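Local coordinates for 2S Albumin protein (PDB 6IX1) that is a seed albumin of Dolichos built as a hemopexin-type propeller, probably serving as a storage protein, though its precise activity remains uncertain, at residues 26-34 against 175-184; 105-114 against 141-152. One frame throughout, in Å; residues are numbered along the deposited sequence. Where two conformers were deposited one is given.

Interaction 1. Residues 26-34 against 175-184; sequences RVYYTPGKT and FASHKEPEAY. With SO4 (sulfate ion), chain D.
F175 turns the edge of its ring onto one face of Y29, a T-shaped pair with planes at 84°; its CE2 comes within 3.8 Å of Y29 CZ. The Y29 ring gets there because CG sits between the backbone N and the carbonyl carbon (chi1 66°), which sends the phenol across toward 175-184. S177 comes next, at the edge of the same ring and near its plane. Its OG accepts from K179 N at 2.9 Å, an ST turn that shapes the loop just after strand 173-176. H178 then grips the phenol twice: H178 N donates to Y29 OH at 2.7 Å (164°), while H178 ND1 lies 2.7 Å from Y29 OH in a second hydrogen bond whose proton may belong to either partner. Two such bonds hold the phenol oxygen in place, and H178 NE2 is hydrogen-bonded to the backbone oxygen of S10. Strands 23-28 and 173-176 belong to the first and last sheets of a four-bladed propeller, the hemopexin fold, so the contact lies where the ring of blades closes. K179 brushes P31 with CD before its amine leads away. Y184, last in line, crosses P31 at about a right angle and donates from OH to sulfate O2 at 2.7 Å. G32 N, within the type II turn T30-K33, donates to that sulfate O2 at 2.8 Å, and Y191 adds a further hydroxyl to the anion.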
loop_
_atom_site.group_PDB
_atom_site.type_symbol
_atom_site.label_atom_id
_atom_site.label_comp_id
_atom_site.label_asym_id
_atom_site.label_seq_id
_atom_site.Cartn_x
_atom_site.Cartn_y
_atom_site.Cartn_z
ATOM N N ARG A 26 -10.259 -7.857 -4.177
ATOM C CA ARG A 26 -9.081 -8.708 -4.245
ATOM C C ARG A 26 -8.940 -9.085 -5.719
ATOM O O ARG A 26 -9.930 -9.540 -6.334
ATOM C CB ARG A 26 -9.233 -9.943 -3.371
ATOM C CG ARG A 26 -8.030 -10.845 -3.459
ATOM C CD ARG A 26 -8.123 -11.885 -2.348
ATOM N NE ARG A 26 -9.403 -12.581 -2.370
ATOM C CZ ARG A 26 -9.730 -13.711 -2.930
ATOM N NH1 ARG A 26 -8.847 -14.532 -3.327
ATOM N NH2 ARG A 26 -10.999 -13.989 -2.901
ATOM N N VAL A 27 -7.785 -8.889 -6.326
ATOM C CA VAL A 27 -7.529 -9.086 -7.749
ATOM C C VAL A 27 -6.397 -10.086 -7.955
ATOM O O VAL A 27 -5.379 -10.010 -7.190
ATOM C CB VAL A 27 -7.201 -7.688 -8.368
ATOM C CG1 VAL A 27 -6.731 -7.830 -9.818
ATOM C CG2 VAL A 27 -8.382 -6.723 -8.311
ATOM N N TYR A 28 -6.555 -10.931 -8.957
ATOM C CA TYR A 28 -5.528 -11.855 -9.442
ATOM C C TYR A 28 -4.873 -11.135 -10.603
ATOM O O TYR A 28 -5.496 -10.972 -11.674
ATOM C CB TYR A 28 -6.236 -13.147 -9.873
ATOM C CG TYR A 28 -5.364 -14.357 -10.090
ATOM C CD1 TYR A 28 -4.345 -14.661 -9.229
ATOM C CD2 TYR A 28 -5.774 -15.346 -10.997
ATOM C CE1 TYR A 28 -3.698 -15.873 -9.278
ATOM C CE2 TYR A 28 -5.067 -16.518 -11.101
ATOM C CZ TYR A 28 -4.094 -16.833 -10.189
ATOM O OH TYR A 28 -3.418 -18.049 -10.317
ATOM N N TYR A 29 -3.652 -10.664 -10.418
ATOM C CA TYR A 29 -3.049 -9.663 -11.356
ATOM C C TYR A 29 -1.986 -10.330 -12.213
ATOM O O TYR A 29 -1.403 -11.346 -11.868
ATOM C CB TYR A 29 -2.554 -8.397 -10.642
ATOM C CG TYR A 29 -1.428 -8.594 -9.714
ATOM C CD1 TYR A 29 -1.617 -9.035 -8.424
ATOM C CD2 TYR A 29 -0.157 -8.224 -10.141
ATOM C CE1 TYR A 29 -0.549 -9.168 -7.571
ATOM C CE2 TYR A 29 0.914 -8.435 -9.310
ATOM C CZ TYR A 29 0.730 -8.908 -8.020
ATOM O OH TYR A 29 1.864 -9.037 -7.260
ATOM N N THR A 30 -1.688 -9.596 -13.276
ATOM C CA THR A 30 -0.884 -10.143 -14.381
ATOM C C THR A 30 0.111 -9.068 -14.793
ATOM O O THR A 30 -0.193 -8.167 -15.557
ATOM C CB THR A 30 -1.746 -10.609 -15.546
ATOM O OG1 THR A 30 -2.521 -9.504 -16.073
ATOM C CG2 THR A 30 -2.629 -11.754 -15.101
ATOM N N PRO A 31 1.370 -9.076 -14.288
ATOM C CA PRO A 31 2.327 -8.053 -14.698
ATOM C C PRO A 31 2.486 -7.982 -16.208
ATOM O O PRO A 31 2.600 -9.005 -16.890
ATOM C CB PRO A 31 3.630 -8.539 -14.052
ATOM C CG PRO A 31 3.148 -9.209 -12.776
ATOM C CD PRO A 31 1.885 -9.921 -13.201
ATOM N N GLY A 32 2.448 -6.758 -16.727
ATOM C CA GLY A 32 2.770 -6.505 -18.125
ATOM C C GLY A 32 1.617 -6.768 -19.083
ATOM O O GLY A 32 1.864 -6.627 -20.262
ATOM N N LYS A 33 0.418 -7.074 -18.605
ATOM C CA LYS A 33 -0.738 -7.538 -19.408
ATOM C C LYS A 33 -2.017 -6.975 -18.771
ATOM O O LYS A 33 -2.036 -6.974 -17.552
ATOM C CB LYS A 33 -0.823 -9.093 -19.471
ATOM C CG LYS A 33 0.413 -9.912 -19.702
ATOM C CD LYS A 33 -0.039 -11.284 -19.851
ATOM C CE LYS A 33 0.100 -11.817 -21.267
ATOM N NZ LYS A 33 1.416 -12.466 -21.511
ATOM N N THR A 34 -3.043 -6.757 -19.584
ATOM C CA THR A 34 -4.347 -6.336 -19.069
ATOM C C THR A 34 -5.224 -7.539 -18.746
ATOM O O THR A 34 -6.414 -7.438 -18.939
ATOM C CB THR A 34 -5.039 -5.441 -20.071
ATOM O OG1 THR A 34 -5.205 -6.117 -21.316
ATOM C CG2 THR A 34 -4.255 -4.181 -20.303
ATOM N N PHE A 175 1.866 -1.006 -3.898
ATOM C CA PHE A 175 2.168 -2.338 -3.346
ATOM C C PHE A 175 3.359 -2.954 -4.072
ATOM O O PHE A 175 3.631 -2.678 -5.244
ATOM C CB PHE A 175 0.930 -3.267 -3.425
ATOM C CG PHE A 175 0.556 -3.766 -4.778
ATOM C CD1 PHE A 175 -0.158 -2.962 -5.639
ATOM C CD2 PHE A 175 0.880 -5.057 -5.166
ATOM C CE1 PHE A 175 -0.536 -3.441 -6.897
ATOM C CE2 PHE A 175 0.532 -5.512 -6.435
ATOM C CZ PHE A 175 -0.138 -4.715 -7.299
ATOM N N ALA A 176 4.048 -3.816 -3.367
ATOM C CA ALA A 176 5.124 -4.562 -3.969
ATOM C C ALA A 176 4.550 -5.718 -4.804
ATOM O O ALA A 176 3.611 -6.382 -4.370
ATOM C CB ALA A 176 5.937 -5.195 -2.866
ATOM N N SER A 177 5.122 -5.924 -5.966
ATOM C CA SER A 177 4.680 -7.059 -6.805
ATOM C C SER A 177 5.197 -8.388 -6.295
ATOM O O SER A 177 6.215 -8.420 -5.596
ATOM C CB SER A 177 5.190 -6.840 -8.215
ATOM O OG SER A 177 4.729 -7.822 -9.065
ATOM N N HIS A 178 4.511 -9.451 -6.663
ATOM C CA HIS A 178 5.100 -10.787 -6.507
ATOM C C HIS A 178 6.307 -11.000 -7.409
ATOM O O HIS A 178 7.082 -11.898 -7.155
ATOM C CB HIS A 178 4.003 -11.841 -6.800
ATOM C CG HIS A 178 3.000 -11.918 -5.682
ATOM N ND1 HIS A 178 1.891 -11.127 -5.619
ATOM C CD2 HIS A 178 2.977 -12.697 -4.568
ATOM C CE1 HIS A 178 1.199 -11.442 -4.540
ATOM N NE2 HIS A 178 1.838 -12.374 -3.887
ATOM N N LYS A 179 6.351 -10.200 -8.462
ATOM C CA LYS A 179 7.513 -10.253 -9.355
ATOM C C LYS A 179 8.559 -9.285 -8.833
ATOM O O LYS A 179 8.438 -8.076 -8.979
ATOM C CB LYS A 179 7.126 -9.917 -10.775
ATOM C CG LYS A 179 8.236 -9.999 -11.802
ATOM C CD LYS A 179 7.800 -9.599 -13.193
ATOM C CE LYS A 179 8.942 -9.456 -14.173
ATOM N NZ LYS A 179 9.654 -10.741 -14.284
ATOM N N GLU A 180 9.508 -9.786 -8.063
ATOM C CA GLU A 180 10.516 -8.925 -7.425
ATOM C C GLU A 180 11.457 -8.436 -8.493
ATOM O O GLU A 180 11.682 -9.165 -9.445
ATOM C CB GLU A 180 11.277 -9.696 -6.362
ATOM C CG GLU A 180 10.416 -10.048 -5.158
ATOM C CD GLU A 180 11.284 -10.623 -4.052
ATOM O OE1 GLU A 180 12.170 -11.404 -4.364
ATOM O OE2 GLU A 180 11.032 -10.354 -2.918
ATOM N N PRO A 181 12.060 -7.216 -8.373
ATOM C CA PRO A 181 11.792 -6.212 -7.342
ATOM C C PRO A 181 10.917 -5.098 -7.908
ATOM O O PRO A 181 11.264 -3.913 -7.960
ATOM C CB PRO A 181 13.185 -5.669 -7.130
ATOM C CG PRO A 181 13.786 -5.649 -8.509
ATOM C CD PRO A 181 13.143 -6.790 -9.269
ATOM N N GLU A 182 9.751 -5.487 -8.391
ATOM C CA GLU A 182 8.807 -4.523 -8.974
ATOM C C GLU A 182 7.835 -4.016 -7.892
ATOM O O GLU A 182 7.540 -4.685 -6.907
ATOM C CB GLU A 182 8.082 -5.071 -10.183
ATOM C CG GLU A 182 9.021 -5.476 -11.261
ATOM C CD GLU A 182 8.439 -5.949 -12.576
ATOM O OE1 GLU A 182 7.218 -6.072 -12.707
ATOM O OE2 GLU A 182 9.296 -6.238 -13.465
ATOM N N ALA A 183 7.292 -2.849 -8.165
ATOM C CA ALA A 183 6.272 -2.234 -7.323
ATOM C C ALA A 183 5.353 -1.401 -8.171
ATOM O O ALA A 183 5.784 -0.910 -9.211
ATOM C CB ALA A 183 6.885 -1.392 -6.247
ATOM N N TYR A 184 4.127 -1.209 -7.701
ATOM C CA TYR A 184 3.126 -0.387 -8.390
ATOM C C TYR A 184 2.868 0.840 -7.512
ATOM O O TYR A 184 2.617 0.695 -6.323
ATOM C CB TYR A 184 1.827 -1.158 -8.570
ATOM C CG TYR A 184 1.928 -2.257 -9.540
ATOM C CD1 TYR A 184 2.334 -3.513 -9.154
ATOM C CD2 TYR A 184 1.663 -2.053 -10.882
ATOM C CE1 TYR A 184 2.505 -4.519 -10.098
ATOM C CE2 TYR A 184 1.832 -3.051 -11.820
ATOM C CZ TYR A 184 2.178 -4.327 -11.425
ATOM O OH TYR A 184 2.370 -5.343 -12.320
HETATM S S SO4 D . 1.258 -3.593 -15.535
HETATM O O1 SO4 D . 0.976 -4.036 -16.856
HETATM O O2 SO4 D . 1.956 -4.655 -14.896
HETATM O O3 SO4 D . 0.096 -3.356 -14.846
HETATM O O4 SO4 D . 2.041 -2.391 -15.500
#

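Interaction 2. Residues 105-114 against 141-152; sequences MFPVLKNTVF and IAYDSKQLVGTI
K146 NZ donates to the backbone oxygen M105 O at 2.8 Å, lying in the carbonyl plane with a C=O...N angle of 154°. The lysine reaches this far because CG is set anti to its own carbonyl carbon (chi1 -60°) and the rest of the chain runs extended. The bond ties blade three of the four-bladed, hemopexin-type propeller to the end of helix 102-105, where the linker leading into that blade begins. On its way K146 brings CG against F106 CD1, the two side chains crossing at about a right angle, and also touches Y74 of the preceding blade. F106 itself bears on F76 there, while M105 CG covers one face of its ring near the rim.

I141 CD1 is the apolar centre of this half: it lies 3.6 Å from F106 CD1, with V108 CG2 and L109 CG also against it. V108 CG2 presses to 3.3 Å from K146 O, the carbonyl oxygen, and also packs on L148 CB. A water bridges the same junction, accepting from V108 N at 3.0 Å and donating to K146 O at 2.7 Å. L109 CD2 meets L148 CD1 at 3.9 Å, the two leucines crossing at about a right angle.

Past the corner at G150, I152 takes over. Its CD1 touches F114 CE2 at 3.6 Å, coming obliquely to the ring, and also reaches T112 CB; its CG2 meets V113 CG2 tip to tip. V113 CG2 in turn stands over the centre of the F114 ring. T112 is held in position by its own turn: T112 OG1 donates to L109 O at 2.8 Å, from the same face of that carbonyl's plane as T112 N.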
loop_
_atom_site.group_PDB
_atom_site.type_symbol
_atom_site.label_atom_id
_atom_site.label_comp_id
_atom_site.label_asym_id
_atom_site.label_seq_id
_atom_site.Cartn_x
_atom_site.Cartn_y
_atom_site.Cartn_z
ATOM N N MET A 105 2.065 2.794 17.836
ATOM C CA MET A 105 2.435 1.546 17.152
ATOM C C MET A 105 3.939 1.549 16.846
ATOM O O MET A 105 4.583 0.534 16.942
ATOM C CB MET A 105 1.604 1.348 15.894
ATOM C CG MET A 105 1.784 0.020 15.302
ATOM S SD MET A 105 1.125 -1.351 16.250
ATOM C CE MET A 105 -0.592 -1.241 15.723
ATOM N N PHE A 106 4.415 2.708 16.377
ATOM C CA PHE A 106 5.801 2.869 15.917
ATOM C C PHE A 106 6.350 4.103 16.589
ATOM O O PHE A 106 6.363 5.197 15.993
ATOM C CB PHE A 106 5.881 3.025 14.407
ATOM C CG PHE A 106 5.237 1.933 13.605
ATOM C CD1 PHE A 106 5.870 0.715 13.423
ATOM C CD2 PHE A 106 3.983 2.118 13.059
ATOM C CE1 PHE A 106 5.214 -0.310 12.733
ATOM C CE2 PHE A 106 3.368 1.100 12.304
ATOM C CZ PHE A 106 3.996 -0.085 12.111
ATOM N N PRO A 107 6.805 3.976 17.856
ATOM C CA PRO A 107 7.335 5.151 18.568
ATOM C C PRO A 107 8.406 5.978 17.834
ATOM O O PRO A 107 8.461 7.211 18.065
ATOM C CB PRO A 107 7.868 4.532 19.863
ATOM C CG PRO A 107 6.886 3.407 20.139
ATOM C CD PRO A 107 6.625 2.840 18.752
ATOM N N VAL A 108 9.193 5.360 16.946
ATOM C CA VAL A 108 10.219 6.128 16.205
ATOM C C VAL A 108 9.567 7.161 15.303
ATOM O O VAL A 108 10.247 8.106 14.859
ATOM C CB VAL A 108 11.117 5.246 15.337
ATOM C CG1 VAL A 108 12.030 4.403 16.196
ATOM C CG2 VAL A 108 10.376 4.478 14.266
ATOM N N LEU A 109 8.294 6.974 15.011
ATOM C CA LEU A 109 7.555 7.895 14.114
ATOM C C LEU A 109 6.883 9.026 14.906
ATOM O O LEU A 109 6.361 9.934 14.276
ATOM C CB LEU A 109 6.518 7.109 13.254
ATOM C CG LEU A 109 7.082 6.019 12.343
ATOM C CD1 LEU A 109 5.949 5.428 11.476
ATOM C CD2 LEU A 109 8.192 6.515 11.512
ATOM N N LYS A 110 6.846 8.924 16.225
ATOM C CA LYS A 110 6.265 10.036 16.992
ATOM C C LYS A 110 7.018 11.318 16.656
ATOM O O LYS A 110 8.272 11.292 16.476
ATOM C CB LYS A 110 6.375 9.775 18.494
ATOM C CG LYS A 110 5.584 10.736 19.369
ATOM C CD LYS A 110 5.940 10.618 20.855
ATOM C CE LYS A 110 5.073 11.602 21.626
ATOM N NZ LYS A 110 5.455 11.734 23.046
ATOM N N ASN A 111 6.289 12.408 16.504
ATOM C CA ASN A 111 6.848 13.723 16.187
ATOM C C ASN A 111 7.342 13.869 14.771
ATOM O O ASN A 111 7.805 14.978 14.481
ATOM C CB ASN A 111 7.892 14.152 17.205
ATOM C CG ASN A 111 7.362 14.127 18.625
ATOM O OD1 ASN A 111 6.240 14.556 18.884
ATOM N ND2 ASN A 111 8.129 13.530 19.516
ATOM N N THR A 112 7.249 12.824 13.978
ATOM C CA THR A 112 7.657 12.872 12.570
ATOM C C THR A 112 6.493 13.228 11.645
ATOM O O THR A 112 5.340 13.210 12.052
ATOM C CB THR A 112 8.350 11.608 12.069
ATOM O OG1 THR A 112 7.340 10.631 11.789
ATOM C CG2 THR A 112 9.432 11.151 12.982
ATOM N N VAL A 113 6.793 13.418 10.358
ATOM C CA VAL A 113 5.722 13.676 9.351
ATOM C C VAL A 113 4.702 12.515 9.256
ATOM O O VAL A 113 3.558 12.760 8.766
ATOM C CB VAL A 113 6.306 13.942 7.969
ATOM C CG1 VAL A 113 7.095 15.251 7.973
ATOM C CG2 VAL A 113 7.066 12.740 7.422
ATOM N N PHE A 114 5.010 11.358 9.754
ATOM C CA PHE A 114 4.141 10.187 9.629
ATOM C C PHE A 114 3.150 10.096 10.777
ATOM O O PHE A 114 2.202 9.299 10.681
ATOM C CB PHE A 114 4.977 8.912 9.593
ATOM C CG PHE A 114 5.826 8.779 8.354
ATOM C CD1 PHE A 114 5.319 8.730 7.086
ATOM C CD2 PHE A 114 7.200 8.883 8.467
ATOM C CE1 PHE A 114 6.138 8.694 5.978
ATOM C CE2 PHE A 114 8.022 8.821 7.373
ATOM C CZ PHE A 114 7.495 8.724 6.151
ATOM N N ILE A 141 10.850 1.910 7.301
ATOM C CA ILE A 141 10.801 1.269 8.624
ATOM C C ILE A 141 11.121 -0.208 8.454
ATOM O O ILE A 141 10.636 -0.817 7.520
ATOM C CB ILE A 141 9.498 1.599 9.333
ATOM C CG1 ILE A 141 9.550 1.287 10.819
ATOM C CG2 ILE A 141 8.351 0.927 8.619
ATOM C CD1 ILE A 141 8.672 2.151 11.625
ATOM N N ALA A 142 11.841 -0.758 9.404
ATOM C CA ALA A 142 11.990 -2.224 9.519
ATOM C C ALA A 142 10.863 -2.653 10.432
ATOM O O ALA A 142 10.784 -2.248 11.582
ATOM C CB ALA A 142 13.344 -2.569 10.097
ATOM N N TYR A 143 9.891 -3.434 9.931
ATOM C CA TYR A 143 8.631 -3.675 10.676
ATOM C C TYR A 143 8.870 -4.483 11.939
ATOM O O TYR A 143 8.076 -4.425 12.808
ATOM C CB TYR A 143 7.515 -4.232 9.805
ATOM C CG TYR A 143 7.733 -5.641 9.305
ATOM C CD1 TYR A 143 7.597 -6.750 10.137
ATOM C CD2 TYR A 143 8.138 -5.875 8.016
ATOM C CE1 TYR A 143 7.855 -8.030 9.700
ATOM C CE2 TYR A 143 8.350 -7.124 7.544
ATOM C CZ TYR A 143 8.223 -8.226 8.384
ATOM O OH TYR A 143 8.466 -9.475 7.932
ATOM N N ASP A 144 9.924 -5.326 11.922
ATOM C CA ASP A 144 10.094 -6.276 13.037
ATOM C C ASP A 144 10.782 -5.627 14.208
ATOM O O ASP A 144 10.373 -5.825 15.300
ATOM C CB ASP A 144 10.864 -7.504 12.568
ATOM C CG ASP A 144 12.233 -7.321 11.955
ATOM O OD1 ASP A 144 12.557 -6.166 11.563
ATOM O OD2 ASP A 144 12.933 -8.328 11.859
ATOM N N SER A 145 11.785 -4.822 13.972
ATOM C CA SER A 145 12.429 -4.042 15.054
ATOM C C SER A 145 11.737 -2.706 15.274
ATOM O O SER A 145 11.981 -2.109 16.344
ATOM C CB SER A 145 13.826 -3.693 14.689
ATOM O OG SER A 145 13.868 -2.901 13.497
ATOM N N LYS A 146 10.877 -2.292 14.377
ATOM C CA LYS A 146 10.241 -0.961 14.394
ATOM C C LYS A 146 11.238 0.189 14.366
ATOM O O LYS A 146 10.875 1.283 14.762
ATOM C CB LYS A 146 9.180 -0.865 15.491
ATOM C CG LYS A 146 8.023 -1.871 15.353
ATOM C CD LYS A 146 7.073 -1.696 16.497
ATOM C CE LYS A 146 5.799 -2.493 16.284
ATOM N NZ LYS A 146 4.900 -2.250 17.411
ATOM N N GLN A 147 12.413 -0.041 13.862
ATOM C CA GLN A 147 13.423 1.003 13.670
ATOM C C GLN A 147 13.142 1.765 12.394
ATOM O O GLN A 147 12.860 1.153 11.441
ATOM C CB GLN A 147 14.856 0.468 13.570
ATOM C CG GLN A 147 15.373 -0.167 14.871
ATOM C CD GLN A 147 16.797 -0.628 14.645
ATOM O OE1 GLN A 147 17.587 0.104 14.046
ATOM N NE2 GLN A 147 17.193 -1.767 15.184
ATOM N N LEU A 148 13.285 3.083 12.476
ATOM C CA LEU A 148 13.305 3.907 11.283
ATOM C C LEU A 148 14.720 3.641 10.748
ATOM O O LEU A 148 15.708 3.826 11.491
ATOM C CB LEU A 148 13.006 5.374 11.656
ATOM C CG LEU A 148 12.951 6.340 10.511
ATOM C CD1 LEU A 148 11.686 6.153 9.712
ATOM C CD2 LEU A 148 13.088 7.718 11.062
ATOM N N VAL A 149 14.851 3.299 9.513
ATOM C CA VAL A 149 16.095 3.073 8.792
ATOM C C VAL A 149 16.467 4.400 8.125
ATOM O O VAL A 149 15.845 4.732 7.087
ATOM C CB VAL A 149 15.943 1.913 7.833
ATOM C CG1 VAL A 149 17.198 1.643 7.101
ATOM C CG2 VAL A 149 15.555 0.692 8.592
ATOM N N GLY A 150 17.494 5.065 8.662
ATOM C CA GLY A 150 17.915 6.356 8.113
ATOM C C GLY A 150 17.003 7.501 8.431
ATOM O O GLY A 150 16.460 7.635 9.576
ATOM N N THR A 151 16.803 8.322 7.408
ATOM C CA THR A 151 16.119 9.597 7.631
ATOM C C THR A 151 14.978 9.730 6.685
ATOM O O THR A 151 14.848 8.901 5.747
ATOM C CB THR A 151 17.102 10.758 7.517
ATOM O OG1 THR A 151 17.467 10.965 6.137
ATOM C CG2 THR A 151 18.288 10.600 8.439
ATOM N N ILE A 152 14.190 10.767 6.874
ATOM C CA ILE A 152 13.009 10.995 6.055
ATOM C C ILE A 152 13.401 12.077 5.048
ATOM O O ILE A 152 13.865 13.196 5.443
ATOM C CB ILE A 152 11.821 11.407 6.905
ATOM C CG1 ILE A 152 11.520 10.366 7.972
ATOM C CG2 ILE A 152 10.657 11.718 5.994
ATOM C CD1 ILE A 152 10.501 10.844 9.019
HETATM O O HOH W 1 9.171 2.367 16.625
#

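Overall arrangement
Interactions 1 and 2 sit on opposite sides of the chain's centre, their own centres about 12 Å and 17 Å from it. About 26 Å separates one contact centre from the other, and the nearest atoms are about 11 Å apart, so the two do not touch. Along the chain, both segments of interaction 2 fall between the two of interaction 1: residues distant in sequence close the ring, while 105-114 and 141-152 secure a linker to the blade that follows it. The bound sulfate, probably from the crystallisation liquor, belongs to interaction 1. Together they exemplify how a propeller joins its blades both locally and end to end.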